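Local structure of 3-hydroxyacyl-CoA dehydrogenase (Burkholderia thailandensis, 4XGN) at residues Leu45-Asp48 and Ala49-Leu53; Glu110-Ala113 and Lys114-Val118; Ala152-Ala155 and Ala156-Gln160. The protein binds NAD and probably catalyses the NAD-dependent oxidation of 3-hydroxyacyl-CoA to 3-ketoacyl-CoA. All coordinates share one frame; numbering follows the deposited sequence. Where two conformers were deposited one is given.

Contact 1 (Leu45-Asp48 and Ala49-Leu53); sequences LNQD and AGEAL. With NAD (nicotinamide-adenine-dinucleotide), chain I.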
# COMPACT_ATOMS: atom_id res chain seq x y z
N LEU A 45 -28.82 15.86 -0.18
CA LEU A 45 -30.14 15.68 0.44
C LEU A 45 -30.72 16.95 1.09
O LEU A 45 -31.96 17.09 1.24
CB LEU A 45 -30.07 14.58 1.49
CG LEU A 45 -29.52 13.24 1.02
CD1 LEU A 45 -29.35 12.33 2.24
CD2 LEU A 45 -30.45 12.62 -0.02
N ASN A 46 -29.83 17.87 1.50
CA ASN A 46 -30.22 18.96 2.37
C ASN A 46 -30.75 20.09 1.50
O ASN A 46 -29.96 20.86 0.95
CB ASN A 46 -29.03 19.46 3.19
CG ASN A 46 -29.42 20.44 4.26
OD1 ASN A 46 -30.40 21.18 4.13
ND2 ASN A 46 -28.61 20.52 5.31
N GLN A 47 -32.07 20.17 1.35
CA GLN A 47 -32.69 21.12 0.39
C GLN A 47 -32.47 22.57 0.81
O GLN A 47 -32.05 23.42 -0.00
CB GLN A 47 -34.18 20.79 0.19
CG GLN A 47 -35.04 21.81 -0.50
CD GLN A 47 -34.71 22.01 -1.97
OE1 GLN A 47 -34.68 21.05 -2.77
NE2 GLN A 47 -34.54 23.28 -2.37
N ASP A 48 -32.72 22.85 2.09
CA ASP A 48 -32.65 24.24 2.57
C ASP A 48 -31.25 24.78 2.54
O ASP A 48 -31.04 25.85 1.97
CB ASP A 48 -33.23 24.38 3.97
CG ASP A 48 -34.74 24.31 4.02
OD1 ASP A 48 -35.46 24.36 2.98
OD2 ASP A 48 -35.25 24.27 5.16
N ALA A 49 -30.27 24.02 3.06
CA ALA A 49 -28.88 24.49 3.05
C ALA A 49 -28.24 24.48 1.64
O ALA A 49 -27.45 25.37 1.32
CB ALA A 49 -28.01 23.72 4.04
N GLY A 50 -28.61 23.51 0.81
CA GLY A 50 -28.13 23.41 -0.56
C GLY A 50 -28.61 24.54 -1.44
O GLY A 50 -27.80 25.11 -2.17
N GLU A 51 -29.91 24.83 -1.37
CA GLU A 51 -30.47 25.94 -2.15
C GLU A 51 -29.84 27.26 -1.70
O GLU A 51 -29.44 28.07 -2.54
CB GLU A 51 -32.00 25.94 -2.07
CG GLU A 51 -32.68 27.10 -2.76
CD GLU A 51 -32.41 27.24 -4.26
OE1 GLU A 51 -31.95 26.23 -4.89
OE2 GLU A 51 -32.72 28.33 -4.82
N ALA A 52 -29.72 27.45 -0.40
CA ALA A 52 -29.14 28.69 0.11
C ALA A 52 -27.69 28.89 -0.32
O ALA A 52 -27.30 29.98 -0.65
CB ALA A 52 -29.26 28.76 1.61
N LEU A 53 -26.89 27.83 -0.26
CA LEU A 53 -25.50 27.94 -0.68
C LEU A 53 -25.39 28.11 -2.18
O LEU A 53 -24.57 28.87 -2.67
CB LEU A 53 -24.66 26.73 -0.24
CG LEU A 53 -23.16 26.85 -0.54
CD1 LEU A 53 -22.48 28.02 0.13
CD2 LEU A 53 -22.44 25.59 -0.08
PA NAD I . -20.85 16.56 6.13
O1A NAD I . -21.77 15.71 6.93
O2A NAD I . -20.61 17.96 6.61
O5B NAD I . -21.30 16.61 4.60
C5B NAD I . -21.78 15.47 3.93
C4B NAD I . -22.90 15.88 2.96
O4B NAD I . -23.27 14.72 2.42
C3B NAD I . -24.14 16.43 3.72
O3B NAD I . -24.51 17.72 3.35
C2B NAD I . -25.14 15.31 3.40
O2B NAD I . -26.53 15.80 3.50
C1B NAD I . -24.77 14.80 2.22
N9A NAD I . -25.24 13.46 2.02
C8A NAD I . -25.29 12.41 2.89
N7A NAD I . -25.89 11.33 2.28
C5A NAD I . -26.16 11.75 1.05
C6A NAD I . -26.73 11.09 -0.00
N6A NAD I . -27.27 9.77 -0.05
N1A NAD I . -26.89 11.75 -1.16
C2A NAD I . -26.49 13.05 -1.31
N3A NAD I . -25.90 13.70 -0.27
C4A NAD I . -25.77 13.03 0.89
O3 NAD I . -19.49 15.70 6.24
PN NAD I . -18.10 16.03 5.46
O1N NAD I . -17.04 16.03 6.52
O2N NAD I . -18.12 17.28 4.59
O5D NAD I . -17.91 14.72 4.53
C5D NAD I . -17.54 14.81 3.15
C4D NAD I . -16.86 13.59 2.67
O4D NAD I . -15.66 13.56 3.33
C3D NAD I . -17.60 12.29 3.06
O3D NAD I . -17.50 11.34 2.09
C2D NAD I . -16.81 11.90 4.34
O2D NAD I . -17.01 10.46 4.68
C1D NAD I . -15.56 12.17 4.03
N1N NAD I . -14.59 12.36 5.10
C2N NAD I . -14.75 13.26 6.12
C3N NAD I . -13.80 13.42 7.12
C7N NAD I . -13.97 14.35 8.28
O7N NAD I . -13.22 14.25 9.23
N7N NAD I . -14.96 15.36 8.26
C4N NAD I . -12.63 12.63 7.06
C5N NAD I . -12.45 11.76 6.01
C6N NAD I . -13.41 11.63 5.04
O HOH W 1 -33.89 24.20 -4.81
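Ala49 meets Asn46 through both its amide and its methyl group. Its N-H points at Asn46 OD1, with 3.0 Å from Ala49 N to that oxygen and a nearly straight bond, although the donor stands above the side-chain carbonyl plane and not on a lone pair. Asn46 reaches forward to the first turn because its CG is anti to its own backbone N (chi1 -171°), and its amide then lies against Ala49 CB, 3.5 Å from Asn46 ND2. Gly50 follows with a backbone bond from its N to Asn46 O (3.0 Å). Asn46 is thus the N-cap of helix 47-57, the helix of a Rossmann beta-alpha-beta unit between strands 39-44 and 60-63, and Leu45, just before the cap, lays its branched end on the adenine of NAD, with Leu45 CD1 3.5 Å from C5A of the cofactor. Glu51 N binds Gln47 O at 2.9 Å, and the two long side chains extend alongside each other, both bent at chi2, with amide and carboxylate planes 25° apart. A water bridges them, accepting from Gln47 NE2 and donating to Glu51 OE1, while Glu51 OE2 forms a salt bridge with Arg55. Ala52 N continues the helical pattern to Asp48 O (3.1 Å).

Contact 2 (Glu110-Ala113 and Lys114-Val118); sequences ELFA and KTITV. With NAD (nicotinamide-adenine-dinucleotide), chain I.
Phe112 and Ile116, one helical turn apart, make the main apolar contact. In one of two Ile116 conformers, CD1 sits over one face of the Phe112 ring in a CH-pi contact, 3.8 Å from the centroid and displaced toward the rim, with Phe112 CE1 the nearest ring atom to Ile116 CD1 at 3.6 Å. Phe112 CG is anti to the backbone N (chi1 -172°), which carries the ring alongside the next turn. Hydrogen bonds add two hydroxyls to the i to i+4 backbone pattern. Thr115 OG1 donates to Leu111 O at 2.9 Å, and Thr115 N reaches the same oxygen from the opposite face of its carbonyl plane. Ala113 O is likewise gripped twice, by Thr117 N at 2.8 Å and by Thr117 OG1 at 2.9 Å, the hydroxyl standing above the plane. Charge plays a looser part: in one of two Lys114 conformers, Glu110 OE2 lies along the aliphatic chain near Lys114 CD, without contact to NZ. In helix 109-135, Val118 touches the adenine end of NAD, Thr115 packs on helix 164-184, and Phe112 packs on Ala165 and Ala168 of that helix and also stacks with Phe124 of a second subunit, whose Ile116 packs on Ile116.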
# COMPACT_ATOMS: atom_id res chain seq x y z
N GLU A 110 -28.22 -3.92 8.07
CA GLU A 110 -28.68 -2.67 7.36
C GLU A 110 -27.73 -1.50 7.52
O GLU A 110 -27.56 -0.71 6.57
CB GLU A 110 -30.12 -2.26 7.83
CG GLU A 110 -30.64 -0.95 7.19
CD GLU A 110 -30.31 0.41 7.90
OE1 GLU A 110 -29.83 0.46 9.07
OE2 GLU A 110 -30.61 1.49 7.30
N LEU A 111 -27.12 -1.34 8.69
CA LEU A 111 -26.20 -0.23 8.92
C LEU A 111 -24.97 -0.35 8.00
O LEU A 111 -24.53 0.63 7.42
CB LEU A 111 -25.77 -0.16 10.39
CG LEU A 111 -24.95 1.04 10.80
CD1 LEU A 111 -25.72 2.32 10.46
CD2 LEU A 111 -24.65 1.00 12.28
N PHE A 112 -24.46 -1.56 7.85
CA PHE A 112 -23.36 -1.81 6.93
C PHE A 112 -23.81 -1.54 5.49
O PHE A 112 -23.18 -0.78 4.74
CB PHE A 112 -22.85 -3.25 7.07
CG PHE A 112 -21.60 -3.54 6.27
CD1 PHE A 112 -21.67 -3.96 4.95
CD2 PHE A 112 -20.37 -3.41 6.85
CE1 PHE A 112 -20.52 -4.23 4.20
CE2 PHE A 112 -19.20 -3.69 6.13
CZ PHE A 112 -19.28 -4.10 4.81
N ALA A 113 -24.96 -2.11 5.13
CA ALA A 113 -25.45 -1.94 3.78
C ALA A 113 -25.72 -0.47 3.43
O ALA A 113 -25.31 -0.03 2.34
CB ALA A 113 -26.70 -2.76 3.54
N LYS A 114 -26.30 0.31 4.36
CA LYS A 114 -26.59 1.73 4.09
C LYS A 114 -25.31 2.52 3.88
O LYS A 114 -25.21 3.36 2.98
CB LYS A 114 -27.39 2.36 5.22
CG LYS A 114 -27.58 3.86 5.03
CD LYS A 114 -28.77 4.41 5.80
CE LYS A 114 -28.97 5.86 5.37
NZ LYS A 114 -29.69 5.93 4.06
N THR A 115 -24.30 2.24 4.72
CA THR A 115 -23.01 2.96 4.59
C THR A 115 -22.38 2.70 3.23
O THR A 115 -21.89 3.61 2.55
CB THR A 115 -22.06 2.51 5.71
OG1 THR A 115 -22.69 2.79 6.96
CG2 THR A 115 -20.71 3.25 5.63
N ILE A 116 -22.36 1.43 2.86
CA ILE A 116 -21.84 1.02 1.57
C ILE A 116 -22.65 1.65 0.42
O ILE A 116 -22.08 2.08 -0.59
CB ILE A 116 -21.77 -0.53 1.46
CG1 ILE A 116 -20.41 -1.01 1.94
CG2 ILE A 116 -21.96 -1.02 0.03
CD1 ILE A 116 -20.05 -0.72 3.39
N THR A 117 -23.96 1.69 0.59
CA THR A 117 -24.84 2.24 -0.46
C THR A 117 -24.63 3.73 -0.70
O THR A 117 -24.48 4.16 -1.86
CB THR A 117 -26.31 1.87 -0.22
OG1 THR A 117 -26.41 0.45 -0.28
CG2 THR A 117 -27.19 2.51 -1.27
N VAL A 118 -24.53 4.51 0.36
CA VAL A 118 -24.29 5.91 0.18
C VAL A 118 -22.89 6.19 -0.30
O VAL A 118 -22.69 6.93 -1.26
CB VAL A 118 -24.58 6.71 1.45
CG1 VAL A 118 -24.21 8.16 1.30
CG2 VAL A 118 -26.05 6.56 1.81
PA NAD I . -20.85 16.56 6.13
O1A NAD I . -21.77 15.71 6.93
O2A NAD I . -20.61 17.96 6.61
O5B NAD I . -21.30 16.61 4.60
C5B NAD I . -21.78 15.47 3.93
C4B NAD I . -22.90 15.88 2.96
O4B NAD I . -23.27 14.72 2.42
C3B NAD I . -24.14 16.43 3.72
O3B NAD I . -24.51 17.72 3.35
C2B NAD I . -25.14 15.31 3.40
O2B NAD I . -26.53 15.80 3.50
C1B NAD I . -24.77 14.80 2.22
N9A NAD I . -25.24 13.46 2.02
C8A NAD I . -25.29 12.41 2.89
N7A NAD I . -25.89 11.33 2.28
C5A NAD I . -26.16 11.75 1.05
C6A NAD I . -26.73 11.09 -0.00
N6A NAD I . -27.27 9.77 -0.05
N1A NAD I . -26.89 11.75 -1.16
C2A NAD I . -26.49 13.05 -1.31
N3A NAD I . -25.90 13.70 -0.27
C4A NAD I . -25.77 13.03 0.89
O3 NAD I . -19.49 15.70 6.24
PN NAD I . -18.10 16.03 5.46
O1N NAD I . -17.04 16.03 6.52
O2N NAD I . -18.12 17.28 4.59
O5D NAD I . -17.91 14.72 4.53
C5D NAD I . -17.54 14.81 3.15
C4D NAD I . -16.86 13.59 2.67
O4D NAD I . -15.66 13.56 3.33
C3D NAD I . -17.60 12.29 3.06
O3D NAD I . -17.50 11.34 2.09
C2D NAD I . -16.81 11.90 4.34
O2D NAD I . -17.01 10.46 4.68
C1D NAD I . -15.56 12.17 4.03
N1N NAD I . -14.59 12.36 5.10
C2N NAD I . -14.75 13.26 6.12
C3N NAD I . -13.80 13.42 7.12
C7N NAD I . -13.97 14.35 8.28
O7N NAD I . -13.22 14.25 9.23
N7N NAD I . -14.96 15.36 8.26
C4N NAD I . -12.63 12.63 7.06
C5N NAD I . -12.45 11.76 6.01
C6N NAD I . -13.41 11.63 5.04

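Contact 3 (Ala152-Ala155 and Ala156-Gln160); sequences ASVA and AFDGQ. With NAD (nicotinamide-adenine-dinucleotide), chain I.
Asp158 has its CG anti to the carbonyl carbon (chi1 -51°), which folds the carboxylate back beside Val154, with Asp158 OD2 4.1 Å from Val154 CB. Ser153 turns its hydroxyl anti to its own backbone N (chi1 170°), and this brings OG round to the start of the following turn, where Ala155 N donates to Ser153 OG at 2.9 Å in a nearly straight capping bond. The backbone closes the turn. Ala156 N bonds to Ser153 O from well above the carbonyl plane, and Ala156 CB rests on that oxygen too. Val154 O takes two bonds: Asp158 N, at 2.8 Å, lies in its carbonyl plane, whereas Phe157 N, at 2.9 Å, comes from above it. Gly159 is joined to Ala155 by a water that donates to Ala155 O and accepts from Gly159 N. One face of the Phe157 ring carries Ala156 CB, 3.9 Å above its centre. Asp158 OD2 forms a salt bridge with Arg250 and accepts from Met257 N, while Gly159 O accepts from Arg182 of the second subunit. At the other end the loop lies beside the nicotinamide ring: Ala152 O is 3.4 Å from C6N of NAD, and Ser153 OG is 3.8 Å from C5N. Ser153, touching Tyr166 and Lys170, a Tyr-x-x-x-Lys pair, is consistent with the Ser-Tyr-Lys arrangement of short-chain dehydrogenases.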
# COMPACT_ATOMS: atom_id res chain seq x y z
N ALA A 152 -12.35 9.30 -0.25
CA ALA A 152 -12.27 8.16 0.56
C ALA A 152 -12.12 8.65 2.04
O ALA A 152 -12.97 9.40 2.50
CB ALA A 152 -11.15 7.24 0.10
N SER A 153 -11.10 8.21 2.75
CA SER A 153 -10.80 8.52 4.16
C SER A 153 -9.55 7.74 4.47
O SER A 153 -9.28 6.72 3.85
CB SER A 153 -11.90 7.98 5.08
OG SER A 153 -11.52 8.06 6.44
N VAL A 154 -8.83 8.18 5.50
CA VAL A 154 -7.75 7.39 6.05
C VAL A 154 -8.31 6.08 6.64
O VAL A 154 -7.58 5.12 6.76
CB VAL A 154 -6.92 8.17 7.09
CG1 VAL A 154 -6.22 9.35 6.44
CG2 VAL A 154 -7.72 8.54 8.32
N ALA A 155 -9.59 6.01 6.92
CA ALA A 155 -10.22 4.76 7.34
C ALA A 155 -10.12 3.65 6.27
O ALA A 155 -10.30 2.48 6.62
CB ALA A 155 -11.69 4.98 7.71
N ALA A 156 -9.86 3.98 5.01
CA ALA A 156 -9.55 3.02 3.97
C ALA A 156 -8.34 2.16 4.35
O ALA A 156 -8.23 1.03 3.87
CB ALA A 156 -9.30 3.67 2.60
N PHE A 157 -7.44 2.71 5.15
CA PHE A 157 -6.12 2.11 5.47
C PHE A 157 -5.97 1.84 6.97
O PHE A 157 -5.28 0.88 7.34
CB PHE A 157 -5.02 3.06 5.03
CG PHE A 157 -5.18 3.53 3.63
CD1 PHE A 157 -5.14 2.61 2.59
CD2 PHE A 157 -5.48 4.88 3.35
CE1 PHE A 157 -5.29 3.03 1.27
CE2 PHE A 157 -5.60 5.31 2.03
CZ PHE A 157 -5.57 4.37 1.00
N ASP A 158 -6.57 2.68 7.81
CA ASP A 158 -6.33 2.74 9.25
C ASP A 158 -7.65 2.51 10.01
O ASP A 158 -7.89 3.12 11.04
CB ASP A 158 -5.82 4.14 9.72
CG ASP A 158 -4.61 4.70 8.95
OD1 ASP A 158 -3.94 4.06 8.13
OD2 ASP A 158 -4.31 5.86 9.31
N GLY A 159 -8.55 1.72 9.47
CA GLY A 159 -9.91 1.63 10.05
C GLY A 159 -9.87 1.32 11.55
O GLY A 159 -9.18 0.40 11.97
N GLN A 160 -10.62 2.06 12.34
CA GLN A 160 -10.67 1.93 13.79
C GLN A 160 -11.74 0.97 14.23
O GLN A 160 -12.59 0.57 13.43
CB GLN A 160 -10.94 3.28 14.45
CG GLN A 160 -9.92 4.36 14.06
CD GLN A 160 -10.16 5.61 14.86
OE1 GLN A 160 -11.12 6.34 14.60
NE2 GLN A 160 -9.32 5.87 15.86
PA NAD I . -20.85 16.56 6.13
O1A NAD I . -21.77 15.71 6.93
O2A NAD I . -20.61 17.96 6.61
O5B NAD I . -21.30 16.61 4.60
C5B NAD I . -21.78 15.47 3.93
C4B NAD I . -22.90 15.88 2.96
O4B NAD I . -23.27 14.72 2.42
C3B NAD I . -24.14 16.43 3.72
O3B NAD I . -24.51 17.72 3.35
C2B NAD I . -25.14 15.31 3.40
O2B NAD I . -26.53 15.80 3.50
C1B NAD I . -24.77 14.80 2.22
N9A NAD I . -25.24 13.46 2.02
C8A NAD I . -25.29 12.41 2.89
N7A NAD I . -25.89 11.33 2.28
C5A NAD I . -26.16 11.75 1.05
C6A NAD I . -26.73 11.09 -0.00
N6A NAD I . -27.27 9.77 -0.05
N1A NAD I . -26.89 11.75 -1.16
C2A NAD I . -26.49 13.05 -1.31
N3A NAD I . -25.90 13.70 -0.27
C4A NAD I . -25.77 13.03 0.89
O3 NAD I . -19.49 15.70 6.24
PN NAD I . -18.10 16.03 5.46
O1N NAD I . -17.04 16.03 6.52
O2N NAD I . -18.12 17.28 4.59
O5D NAD I . -17.91 14.72 4.53
C5D NAD I . -17.54 14.81 3.15
C4D NAD I . -16.86 13.59 2.67
O4D NAD I . -15.66 13.56 3.33
C3D NAD I . -17.60 12.29 3.06
O3D NAD I . -17.50 11.34 2.09
C2D NAD I . -16.81 11.90 4.34
O2D NAD I . -17.01 10.46 4.68
C1D NAD I . -15.56 12.17 4.03
N1N NAD I . -14.59 12.36 5.10
C2N NAD I . -14.75 13.26 6.12
C3N NAD I . -13.80 13.42 7.12
C7N NAD I . -13.97 14.35 8.28
O7N NAD I . -13.22 14.25 9.23
N7N NAD I . -14.96 15.36 8.26
C4N NAD I . -12.63 12.63 7.06
C5N NAD I . -12.45 11.76 6.01
C6N NAD I . -13.41 11.63 5.04
O HOH W 2 -8.82 0.12 7.06

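In the fold
The three contacts border one NAD molecule at different places. Contacts 1 and 2 both reach the adenine, through Leu45 and Val118, with their nearest atoms about 7 Å apart, while contact 3 reaches the nicotinamide and lies across the chain's centre from contact 1. Contact 1 is a surface helix start, built on an N-cap and a water-bridged Gln47-Glu51 pair; contact 2, partly buried near the start of a long helix, relies on apolar packing and threonine hydroxyls; contact 3, the buried one, relies on backbone bonds in a short, weakly bonded helix. Contacts 2 and 3 both adjoin helix 164-184 and the second subunit, whereas contact 1 touches no other chain.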